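Local coordinates for uncharacterized HTH-type transcriptional regulator YydK (Bacillus subtilis subsp. subtilis, PDB 3BWG), which probably binds DNA through an N-terminal winged helix-turn-helix domain of the GntR family and so regulates transcription, at residues 33-36 / 37-41; 4-7 / 8-12; 161-164 / 165-168. All coordinates share one frame; numbering follows the deposited sequence.

Interaction 1: 33-36 / 37-41; sequences ETLM and AQFEV
Leu35 and Phe39 lie side by side one turn apart on helix 32-39, which opens the predicted helix-turn-helix motif of this GntR-type domain and ends in a Schellman motif. The apolar part of the contact is light: Leu35 CD2 reaches Phe39 CE2 at 4.1 Å, and the same methyl lies 3.7 Å from NE2 of Gln38, whose extended chain runs alongside. Gln38 also closes one face of the Phe39 ring, its CG standing over the ring centre. At the ring's edge, near its plane, the carbonyl oxygen of Leu35 comes to 3.1 Å from Phe39 CD2. With CG anti to the carbonyl carbon (chi1 -49°), the ring is turned back along the helix and also packs on Ile10 and Ile14 of helix 6-20, while Leu35 and Met36 rest on Ile46 of helix 43-55. Replacing Phe39 by alanine takes the ring away, which would probably open a gap against helix 6-20 and leave Gln38 CG and the Leu35 methyl without the surface they lie against.

The backbone bonds are helical up to Phe39, whose N meets Leu35 O almost in line at 3.0 Å. Glu40 then takes positive phi (41°), and the chain turns off: Val41 N bonds back to Met36 O at 3.2 Å, spanning five residues, while Glu40 N makes a weak bond to Ala37 O. At this closing turn the selenomethionine Met36 lies close to the departing chain, its CB and CG each 3.7 Å from Val41 O.

Interaction 2: 4-7 / 8-12; sequences MLKY and QQIAT
Tyr7 and Gln8 bring the flat groups that meet across this contact, in the first turn of helix 6-20, the leading helix of the winged helix-turn-helix domain. The Tyr7 ring is approached obliquely by the backbone of its neighbour, Gln8 N lying 3.4 Å from Tyr7 CG. Tyr7 CG is wedged between the two backbone branches at its CA (chi1 79°), which keeps the ring close to that amide. Gln8 turns its own amide back toward the chain start: its chain bends at CG, and OE1 takes a weak bond from Met4 N at 3.4 Å, with the CE methyl of the selenomethionine Met4 also beside that oxygen.

Leu5 holds the N-cap position. Its carbonyl oxygen receives Gln9 N at 3.3 Å, in the carbonyl plane, and a weak, bent bond from Gln8 N. Lys6 O and Tyr7 O continue the pattern with Ile10 N and Ala11 N; Tyr7 O has a second partner in Ser49 OG, which ties this turn to helix 43-55, where Ile10 and Ala11 also pack. Ile10 lies over the turn before it, CG1 coming to 3.0 Å from Lys6 O.

Interaction 3: 161-164 / 165-168; sequences IFHY and IREG
His163 and Glu167 meet one helical turn apart on helix 161-167 of the UTRA domain, the glutamate setting its CB over one face of the imidazole in a CH-pi contact, 4.1 Å from the ring centroid and 23° off the normal. Glu167 CG continues past the ring's NE2, and its carboxylate is inclined 34° to the imidazole. Arg166 comes to the same histidine obliquely, on the same side of the ring plane as Glu167: its chain bends at chi3 and brings one guanidinium face over His163 CA, while NH1 lies 3.8 Å from His163 ND1. The guanidinium and ring planes are nearly perpendicular.

The other side of the helix is apolar. Ile161 CG2 and Phe162 CD1 both converge on CD1 of Ile165, at 3.8 and 4.2 Å. Ile165 has CG1 anti to its carbonyl carbon (chi1 -68°), which lays that branch back over the preceding turn, close to Ile161 O. Tyr164 adds CD2 near Ile165 CG1, and its CD1 approaches Gly168 CA.

Behind these side chains run the backbone bonds, among them Ile165 N to Ile161 O, in the carbonyl plane, and Glu167 N to His163 O at 2.9 Å. Further out, Phe162 meets Phe208 edge-to-face, and Phe162, Ile165 and Arg166 all lean on Ile173 of strand 173-184, seating the helix against the six-stranded antiparallel sheet. Tyr164 OH makes a weak hydrogen bond to Tyr151 O.

Two unlike charges thus stand on the same side of the histidine ring. Glu167 OE1, 4.4 Å from His163 ND1, would probably favour a protonated imidazole, whereas the nearby guanidinium would tend to oppose it.

Interactions 1 and 2 belong to the same GntR-type, probably DNA-binding, domain and touch: Phe39 CB packs on Ile10 CD1 at 3.4 Å, and Val41 CG1 on Lys6 CE. Interaction 1 closes its helix with a Schellman motif, whereas interaction 2 opens one with the first helical bonds to Leu5 O; the former is a surface contact, the latter partly buried. Both helices press against helix 43-55, where Ile46 meets residues of each. Interaction 3 stands apart in the UTRA domain, its centre about 36 and 23 Å from those of interactions 1 and 2. There an apolar side with Ile165 faces the sheet, while His163 and Glu167 form a polar side and Arg166 touches both.

Interaction 1: 33-36 / 37-41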
ATOM      1  N   GLU B  33       8.308 -15.590  27.518  1.00 40.17           N
ATOM      2  CA  GLU B  33       8.596 -15.630  28.943  1.00 40.40           C
ATOM      3  C   GLU B  33       9.454 -14.449  29.403  1.00 38.81           C
ATOM      4  O   GLU B  33       9.358 -14.033  30.549  1.00 38.67           O
ATOM      5  CB  GLU B  33       9.248 -16.962  29.331  1.00 42.34           C
ATOM      6  CG  GLU B  33       8.249 -18.136  29.548  1.00 45.25           C
ATOM      7  CD  GLU B  33       7.606 -18.198  30.967  1.00 46.68           C
ATOM      8  OE1 GLU B  33       6.666 -19.020  31.154  1.00 47.50           O
ATOM      9  OE2 GLU B  33       8.024 -17.449  31.887  1.00 47.05           O
ATOM     10  N   THR B  34      10.280 -13.903  28.507  1.00 38.59           N
ATOM     11  CA  THR B  34      11.119 -12.713  28.817  1.00 37.20           C
ATOM     12  C   THR B  34      10.271 -11.446  28.926  1.00 36.30           C
ATOM     13  O   THR B  34      10.448 -10.629  29.831  1.00 35.59           O
ATOM     14  CB  THR B  34      12.231 -12.542  27.787  1.00 36.96           C
ATOM     15  OG1 THR B  34      12.986 -13.754  27.735  1.00 37.90           O
ATOM     16  CG2 THR B  34      13.177 -11.375  28.162  1.00 36.40           C
ATOM     17  N   LEU B  35       9.315 -11.330  28.015  1.00 36.62           N
ATOM     18  CA  LEU B  35       8.368 -10.226  28.010  1.00 36.79           C
ATOM     19  C   LEU B  35       7.456 -10.261  29.214  1.00 36.61           C
ATOM     20  O   LEU B  35       7.251  -9.233  29.865  1.00 37.15           O
ATOM     21  CB  LEU B  35       7.550 -10.227  26.707  1.00 36.89           C
ATOM     22  CG  LEU B  35       8.372 -10.083  25.421  1.00 36.53           C
ATOM     23  CD1 LEU B  35       7.490 -10.330  24.161  1.00 34.92           C
ATOM     24  CD2 LEU B  35       9.119  -8.719  25.398  1.00 36.20           C
HETATM   25  N   MSE B  36       6.904 -11.438  29.517  1.00 37.22           N
HETATM   26  CA  MSE B  36       6.119 -11.605  30.736  1.00 38.02           C
HETATM   27  C   MSE B  36       6.906 -11.117  31.929  1.00 37.33           C
HETATM   28  O   MSE B  36       6.416 -10.302  32.690  1.00 36.62           O
HETATM   29  CB  MSE B  36       5.745 -13.061  30.959  1.00 38.21           C
HETATM   30  CG  MSE B  36       4.651 -13.532  30.031  1.00 40.36           C
HETATM   31 SE   MSE B  36       4.545 -15.455  30.202  0.80 42.52          SE
HETATM   32  CE  MSE B  36       5.342 -16.078  28.598  1.00 42.95           C
ATOM     33  N   ALA B  37       8.142 -11.594  32.066  1.00 38.13           N
ATOM     34  CA  ALA B  37       8.951 -11.316  33.254  1.00 38.59           C
ATOM     35  C   ALA B  37       9.243  -9.830  33.310  1.00 39.77           C
ATOM     36  O   ALA B  37       9.059  -9.200  34.341  1.00 38.01           O
ATOM     37  CB  ALA B  37      10.229 -12.120  33.231  1.00 38.28           C
ATOM     38  N   GLN B  38       9.650  -9.290  32.158  1.00 41.84           N
ATOM     39  CA  GLN B  38       9.859  -7.867  31.969  1.00 44.24           C
ATOM     40  C   GLN B  38       8.712  -6.994  32.489  1.00 45.00           C
ATOM     41  O   GLN B  38       8.917  -6.212  33.414  1.00 46.42           O
ATOM     42  CB  GLN B  38      10.108  -7.581  30.498  1.00 45.77           C
ATOM     43  CG  GLN B  38      10.608  -6.197  30.227  1.00 48.30           C
ATOM     44  CD  GLN B  38      10.977  -5.983  28.766  1.00 49.65           C
ATOM     45  OE1 GLN B  38      11.133  -4.846  28.328  1.00 52.24           O
ATOM     46  NE2 GLN B  38      11.143  -7.068  28.014  1.00 50.62           N
ATOM     47  N   PHE B  39       7.518  -7.114  31.913  1.00 44.38           N
ATOM     48  CA  PHE B  39       6.419  -6.240  32.310  1.00 43.77           C
ATOM     49  C   PHE B  39       5.566  -6.836  33.426  1.00 44.28           C
ATOM     50  O   PHE B  39       4.495  -6.314  33.759  1.00 43.87           O
ATOM     51  CB  PHE B  39       5.556  -5.904  31.105  1.00 44.50           C
ATOM     52  CG  PHE B  39       6.339  -5.433  29.909  1.00 45.17           C
ATOM     53  CD1 PHE B  39       6.678  -4.087  29.767  1.00 45.15           C
ATOM     54  CD2 PHE B  39       6.722  -6.335  28.907  1.00 44.85           C
ATOM     55  CE1 PHE B  39       7.395  -3.651  28.653  1.00 44.56           C
ATOM     56  CE2 PHE B  39       7.450  -5.909  27.803  1.00 44.11           C
ATOM     57  CZ  PHE B  39       7.775  -4.563  27.670  1.00 44.79           C
ATOM     58  N   GLU B  40       6.057  -7.925  34.011  1.00 44.43           N
ATOM     59  CA  GLU B  40       5.363  -8.635  35.096  1.00 45.03           C
ATOM     60  C   GLU B  40       3.837  -8.747  34.849  1.00 44.57           C
ATOM     61  O   GLU B  40       3.006  -8.159  35.564  1.00 43.89           O
ATOM     62  CB  GLU B  40       5.745  -8.051  36.477  1.00 45.50           C
ATOM     63  CG  GLU B  40       7.233  -8.329  36.846  1.00 45.97           C
ATOM     64  CD  GLU B  40       7.718  -7.586  38.097  1.00 46.06           C
ATOM     65  OE1 GLU B  40       8.469  -8.186  38.922  1.00 43.93           O
ATOM     66  OE2 GLU B  40       7.349  -6.401  38.237  1.00 46.99           O
ATOM     67  N   VAL B  41       3.500  -9.499  33.799  1.00 43.51           N
ATOM     68  CA  VAL B  41       2.124  -9.643  33.330  1.00 41.96           C
ATOM     69  C   VAL B  41       1.853 -11.092  32.921  1.00 41.00           C
ATOM     70  O   VAL B  41       2.768 -11.918  32.835  1.00 39.28           O
ATOM     71  CB  VAL B  41       1.773  -8.649  32.129  1.00 42.06           C
ATOM     72  CG1 VAL B  41       1.463  -7.222  32.641  1.00 42.56           C
ATOM     73  CG2 VAL B  41       2.849  -8.624  31.080  1.00 40.79           C
TER

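Interaction 2: 4-7 / 8-12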
HETATM    1  N   MSE B   4      -5.919   1.348  25.136  1.00 66.36           N
HETATM    2  CA  MSE B   4      -6.329   2.012  26.415  1.00 66.41           C
HETATM    3  C   MSE B   4      -6.273   1.103  27.664  1.00 64.81           C
HETATM    4  O   MSE B   4      -6.630   1.522  28.778  1.00 64.95           O
HETATM    5  CB  MSE B   4      -7.717   2.656  26.261  1.00 68.29           C
HETATM    6  CG  MSE B   4      -7.692   4.173  26.036  1.00 70.29           C
HETATM    7 SE   MSE B   4      -7.038   5.198  27.601  0.70 72.87          SE
HETATM    8  CE  MSE B   4      -5.163   5.439  27.047  1.00 71.79           C
ATOM      9  N   LEU B   5      -5.822  -0.133  27.477  1.00 62.48           N
ATOM     10  CA  LEU B   5      -5.710  -1.088  28.584  1.00 60.07           C
ATOM     11  C   LEU B   5      -4.232  -1.448  28.808  1.00 58.50           C
ATOM     12  O   LEU B   5      -3.353  -0.789  28.236  1.00 58.70           O
ATOM     13  CB  LEU B   5      -6.597  -2.327  28.331  1.00 59.52           C
ATOM     14  CG  LEU B   5      -8.130  -2.199  28.141  1.00 59.08           C
ATOM     15  CD1 LEU B   5      -8.782  -1.063  28.965  1.00 58.71           C
ATOM     16  CD2 LEU B   5      -8.532  -2.076  26.674  1.00 58.72           C
ATOM     17  N   LYS B   6      -3.956  -2.465  29.633  1.00 55.95           N
ATOM     18  CA  LYS B   6      -2.574  -2.887  29.938  1.00 53.76           C
ATOM     19  C   LYS B   6      -1.826  -3.423  28.698  1.00 52.96           C
ATOM     20  O   LYS B   6      -0.611  -3.242  28.561  1.00 51.70           O
ATOM     21  CB  LYS B   6      -2.556  -3.934  31.057  1.00 53.10           C
ATOM     22  CG  LYS B   6      -1.166  -4.320  31.567  1.00 52.76           C
ATOM     23  CD  LYS B   6      -0.454  -3.137  32.203  1.00 52.70           C
ATOM     24  CE  LYS B   6       0.401  -3.553  33.390  1.00 52.75           C
ATOM     25  NZ  LYS B   6       0.497  -2.415  34.350  1.00 52.31           N
ATOM     26  N   TYR B   7      -2.565  -4.081  27.812  1.00 51.81           N
ATOM     27  CA  TYR B   7      -2.007  -4.595  26.586  1.00 51.94           C
ATOM     28  C   TYR B   7      -1.597  -3.446  25.627  1.00 51.59           C
ATOM     29  O   TYR B   7      -0.685  -3.629  24.803  1.00 51.75           O
ATOM     30  CB  TYR B   7      -2.943  -5.649  25.952  1.00 52.62           C
ATOM     31  CG  TYR B   7      -4.122  -5.090  25.185  1.00 52.95           C
ATOM     32  CD1 TYR B   7      -5.363  -4.873  25.806  1.00 53.47           C
ATOM     33  CD2 TYR B   7      -4.004  -4.799  23.832  1.00 53.12           C
ATOM     34  CE1 TYR B   7      -6.451  -4.348  25.076  1.00 53.41           C
ATOM     35  CE2 TYR B   7      -5.059  -4.275  23.102  1.00 53.42           C
ATOM     36  CZ  TYR B   7      -6.278  -4.046  23.715  1.00 53.49           C
ATOM     37  OH  TYR B   7      -7.301  -3.527  22.943  1.00 53.01           O
ATOM     38  N   GLN B   8      -2.238  -2.274  25.752  1.00 50.68           N
ATOM     39  CA  GLN B   8      -1.842  -1.066  24.990  1.00 49.98           C
ATOM     40  C   GLN B   8      -0.553  -0.428  25.517  1.00 48.94           C
ATOM     41  O   GLN B   8       0.302  -0.040  24.724  1.00 48.93           O
ATOM     42  CB  GLN B   8      -2.966  -0.011  24.942  1.00 50.85           C
ATOM     43  CG  GLN B   8      -2.616   1.327  24.185  1.00 51.48           C
ATOM     44  CD  GLN B   8      -2.276   2.550  25.095  1.00 51.75           C
ATOM     45  OE1 GLN B   8      -3.055   2.934  25.981  1.00 50.83           O
ATOM     46  NE2 GLN B   8      -1.125   3.181  24.830  1.00 51.48           N
ATOM     47  N   GLN B   9      -0.421  -0.289  26.838  1.00 47.93           N
ATOM     48  CA  GLN B   9       0.810   0.269  27.419  1.00 47.05           C
ATOM     49  C   GLN B   9       2.046  -0.598  27.095  1.00 46.10           C
ATOM     50  O   GLN B   9       3.101  -0.069  26.713  1.00 44.83           O
ATOM     51  CB  GLN B   9       0.667   0.533  28.938  1.00 48.13           C
ATOM     52  CG  GLN B   9       1.952   1.053  29.670  1.00 48.74           C
ATOM     53  CD  GLN B   9       2.604   2.330  29.050  1.00 50.10           C
ATOM     54  OE1 GLN B   9       1.973   3.097  28.310  1.00 50.67           O
ATOM     55  NE2 GLN B   9       3.877   2.543  29.363  1.00 50.12           N
ATOM     56  N   ILE B  10       1.890  -1.921  27.222  1.00 44.31           N
ATOM     57  CA  ILE B  10       2.956  -2.882  26.938  1.00 43.03           C
ATOM     58  C   ILE B  10       3.366  -2.795  25.454  1.00 43.49           C
ATOM     59  O   ILE B  10       4.558  -2.726  25.133  1.00 44.01           O
ATOM     60  CB  ILE B  10       2.534  -4.354  27.265  1.00 42.49           C
ATOM     61  CG1 ILE B  10       2.061  -4.558  28.733  1.00 41.70           C
ATOM     62  CG2 ILE B  10       3.632  -5.344  26.834  1.00 41.93           C
ATOM     63  CD1 ILE B  10       2.995  -4.103  29.794  1.00 42.15           C
ATOM     64  N   ALA B  11       2.377  -2.810  24.558  1.00 43.01           N
ATOM     65  CA  ALA B  11       2.614  -2.588  23.125  1.00 43.09           C
ATOM     66  C   ALA B  11       3.519  -1.371  22.886  1.00 43.25           C
ATOM     67  O   ALA B  11       4.532  -1.471  22.187  1.00 42.55           O
ATOM     68  CB  ALA B  11       1.300  -2.443  22.387  1.00 42.63           C
ATOM     69  N   THR B  12       3.189  -0.244  23.520  1.00 43.72           N
ATOM     70  CA  THR B  12       3.933   0.997  23.312  1.00 44.93           C
ATOM     71  C   THR B  12       5.385   0.922  23.826  1.00 45.79           C
ATOM     72  O   THR B  12       6.310   1.406  23.158  1.00 46.88           O
ATOM     73  CB  THR B  12       3.146   2.219  23.871  1.00 45.58           C
ATOM     74  OG1 THR B  12       2.049   2.510  22.994  1.00 44.79           O
ATOM     75  CG2 THR B  12       4.036   3.477  24.028  1.00 45.93           C
TER

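Interaction 3: 161-164 / 165-168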
ATOM      1  N   ILE B 161      -6.754  17.591   9.149  1.00 43.58           N
ATOM      2  CA  ILE B 161      -8.206  17.526   8.999  1.00 42.87           C
ATOM      3  C   ILE B 161      -8.763  16.208   9.623  1.00 42.19           C
ATOM      4  O   ILE B 161      -9.771  16.230  10.301  1.00 40.60           O
ATOM      5  CB  ILE B 161      -8.609  17.701   7.469  1.00 42.43           C
ATOM      6  CG1 ILE B 161      -8.118  19.072   6.960  1.00 42.96           C
ATOM      7  CG2 ILE B 161     -10.140  17.510   7.244  1.00 42.96           C
ATOM      8  CD1 ILE B 161      -8.330  19.335   5.492  1.00 41.12           C
ATOM      9  N   PHE B 162      -8.078  15.082   9.400  1.00 43.11           N
ATOM     10  CA  PHE B 162      -8.497  13.782   9.936  1.00 44.17           C
ATOM     11  C   PHE B 162      -8.475  13.765  11.433  1.00 44.43           C
ATOM     12  O   PHE B 162      -9.312  13.104  12.045  1.00 41.13           O
ATOM     13  CB  PHE B 162      -7.606  12.658   9.431  1.00 47.73           C
ATOM     14  CG  PHE B 162      -7.934  12.210   8.027  1.00 49.86           C
ATOM     15  CD1 PHE B 162      -8.859  12.893   7.249  1.00 50.23           C
ATOM     16  CD2 PHE B 162      -7.261  11.169   7.456  1.00 52.81           C
ATOM     17  CE1 PHE B 162      -9.144  12.512   5.962  1.00 51.69           C
ATOM     18  CE2 PHE B 162      -7.551  10.790   6.130  1.00 52.61           C
ATOM     19  CZ  PHE B 162      -8.500  11.464   5.412  1.00 51.13           C
ATOM     20  N   HIS B 163      -7.511  14.485  12.017  1.00 43.90           N
ATOM     21  CA  HIS B 163      -7.529  14.675  13.456  1.00 44.71           C
ATOM     22  C   HIS B 163      -8.830  15.278  13.967  1.00 43.74           C
ATOM     23  O   HIS B 163      -9.362  14.765  14.929  1.00 45.45           O
ATOM     24  CB  HIS B 163      -6.323  15.457  14.003  1.00 46.47           C
ATOM     25  CG  HIS B 163      -6.315  15.523  15.505  1.00 48.30           C
ATOM     26  ND1 HIS B 163      -5.848  14.488  16.290  1.00 48.81           N
ATOM     27  CD2 HIS B 163      -6.794  16.461  16.362  1.00 48.96           C
ATOM     28  CE1 HIS B 163      -5.998  14.805  17.567  1.00 49.02           C
ATOM     29  NE2 HIS B 163      -6.585  15.988  17.640  1.00 49.07           N
ATOM     30  N   TYR B 164      -9.330  16.350  13.342  1.00 42.76           N
ATOM     31  CA  TYR B 164     -10.574  17.001  13.775  1.00 41.66           C
ATOM     32  C   TYR B 164     -11.768  16.067  13.579  1.00 42.70           C
ATOM     33  O   TYR B 164     -12.686  16.009  14.398  1.00 42.17           O
ATOM     34  CB  TYR B 164     -10.780  18.326  13.018  1.00 41.88           C
ATOM     35  CG  TYR B 164     -12.207  18.853  12.960  1.00 41.91           C
ATOM     36  CD1 TYR B 164     -12.844  19.414  14.103  1.00 42.93           C
ATOM     37  CD2 TYR B 164     -12.931  18.799  11.744  1.00 43.39           C
ATOM     38  CE1 TYR B 164     -14.199  19.887  14.030  1.00 43.10           C
ATOM     39  CE2 TYR B 164     -14.261  19.253  11.654  1.00 43.23           C
ATOM     40  CZ  TYR B 164     -14.894  19.805  12.782  1.00 43.67           C
ATOM     41  OH  TYR B 164     -16.211  20.287  12.624  1.00 42.68           O
ATOM     42  N   ILE B 165     -11.729  15.349  12.467  1.00 43.03           N
ATOM     43  CA  ILE B 165     -12.796  14.458  12.072  1.00 44.84           C
ATOM     44  C   ILE B 165     -12.991  13.391  13.127  1.00 45.50           C
ATOM     45  O   ILE B 165     -14.127  13.138  13.514  1.00 46.90           O
ATOM     46  CB  ILE B 165     -12.518  13.882  10.674  1.00 43.07           C
ATOM     47  CG1 ILE B 165     -12.629  15.044   9.680  1.00 41.74           C
ATOM     48  CG2 ILE B 165     -13.499  12.714  10.346  1.00 42.12           C
ATOM     49  CD1 ILE B 165     -12.510  14.656   8.227  1.00 42.15           C
ATOM     50  N   ARG B 166     -11.884  12.810  13.594  1.00 46.08           N
ATOM     51  CA  ARG B 166     -11.893  11.730  14.571  1.00 49.07           C
ATOM     52  C   ARG B 166     -12.228  12.334  15.926  1.00 49.00           C
ATOM     53  O   ARG B 166     -13.217  11.953  16.556  1.00 47.67           O
ATOM     54  CB  ARG B 166     -10.526  11.015  14.666  1.00 49.71           C
ATOM     55  CG  ARG B 166     -10.064  10.195  13.433  1.00 51.78           C
ATOM     56  CD  ARG B 166      -8.623   9.578  13.670  1.00 53.78           C
ATOM     57  NE  ARG B 166      -7.490  10.348  13.084  1.00 58.08           N
ATOM     58  CZ  ARG B 166      -6.504  10.969  13.769  1.00 58.61           C
ATOM     59  NH1 ARG B 166      -6.466  10.953  15.107  1.00 59.26           N
ATOM     60  NH2 ARG B 166      -5.541  11.619  13.106  1.00 57.41           N
ATOM     61  N   GLU B 167     -11.407  13.308  16.326  1.00 48.88           N
ATOM     62  CA  GLU B 167     -11.408  13.831  17.675  1.00 51.02           C
ATOM     63  C   GLU B 167     -12.575  14.774  17.915  1.00 49.73           C
ATOM     64  O   GLU B 167     -13.244  14.638  18.908  1.00 51.75           O
ATOM     65  CB  GLU B 167     -10.075  14.517  17.976  1.00 51.97           C
ATOM     66  CG  GLU B 167      -9.499  14.152  19.327  1.00 55.78           C
ATOM     67  CD  GLU B 167      -9.239  12.640  19.512  1.00 57.88           C
ATOM     68  OE1 GLU B 167      -8.519  12.026  18.684  1.00 58.57           O
ATOM     69  OE2 GLU B 167      -9.741  12.069  20.508  1.00 58.70           O
ATOM     70  N   GLY B 168     -12.848  15.678  16.977  1.00 49.13           N
ATOM     71  CA  GLY B 168     -13.820  16.740  17.170  1.00 46.94           C
ATOM     72  C   GLY B 168     -15.213  16.368  16.729  1.00 46.64           C
ATOM     73  O   GLY B 168     -16.174  16.672  17.426  1.00 43.25           O
TER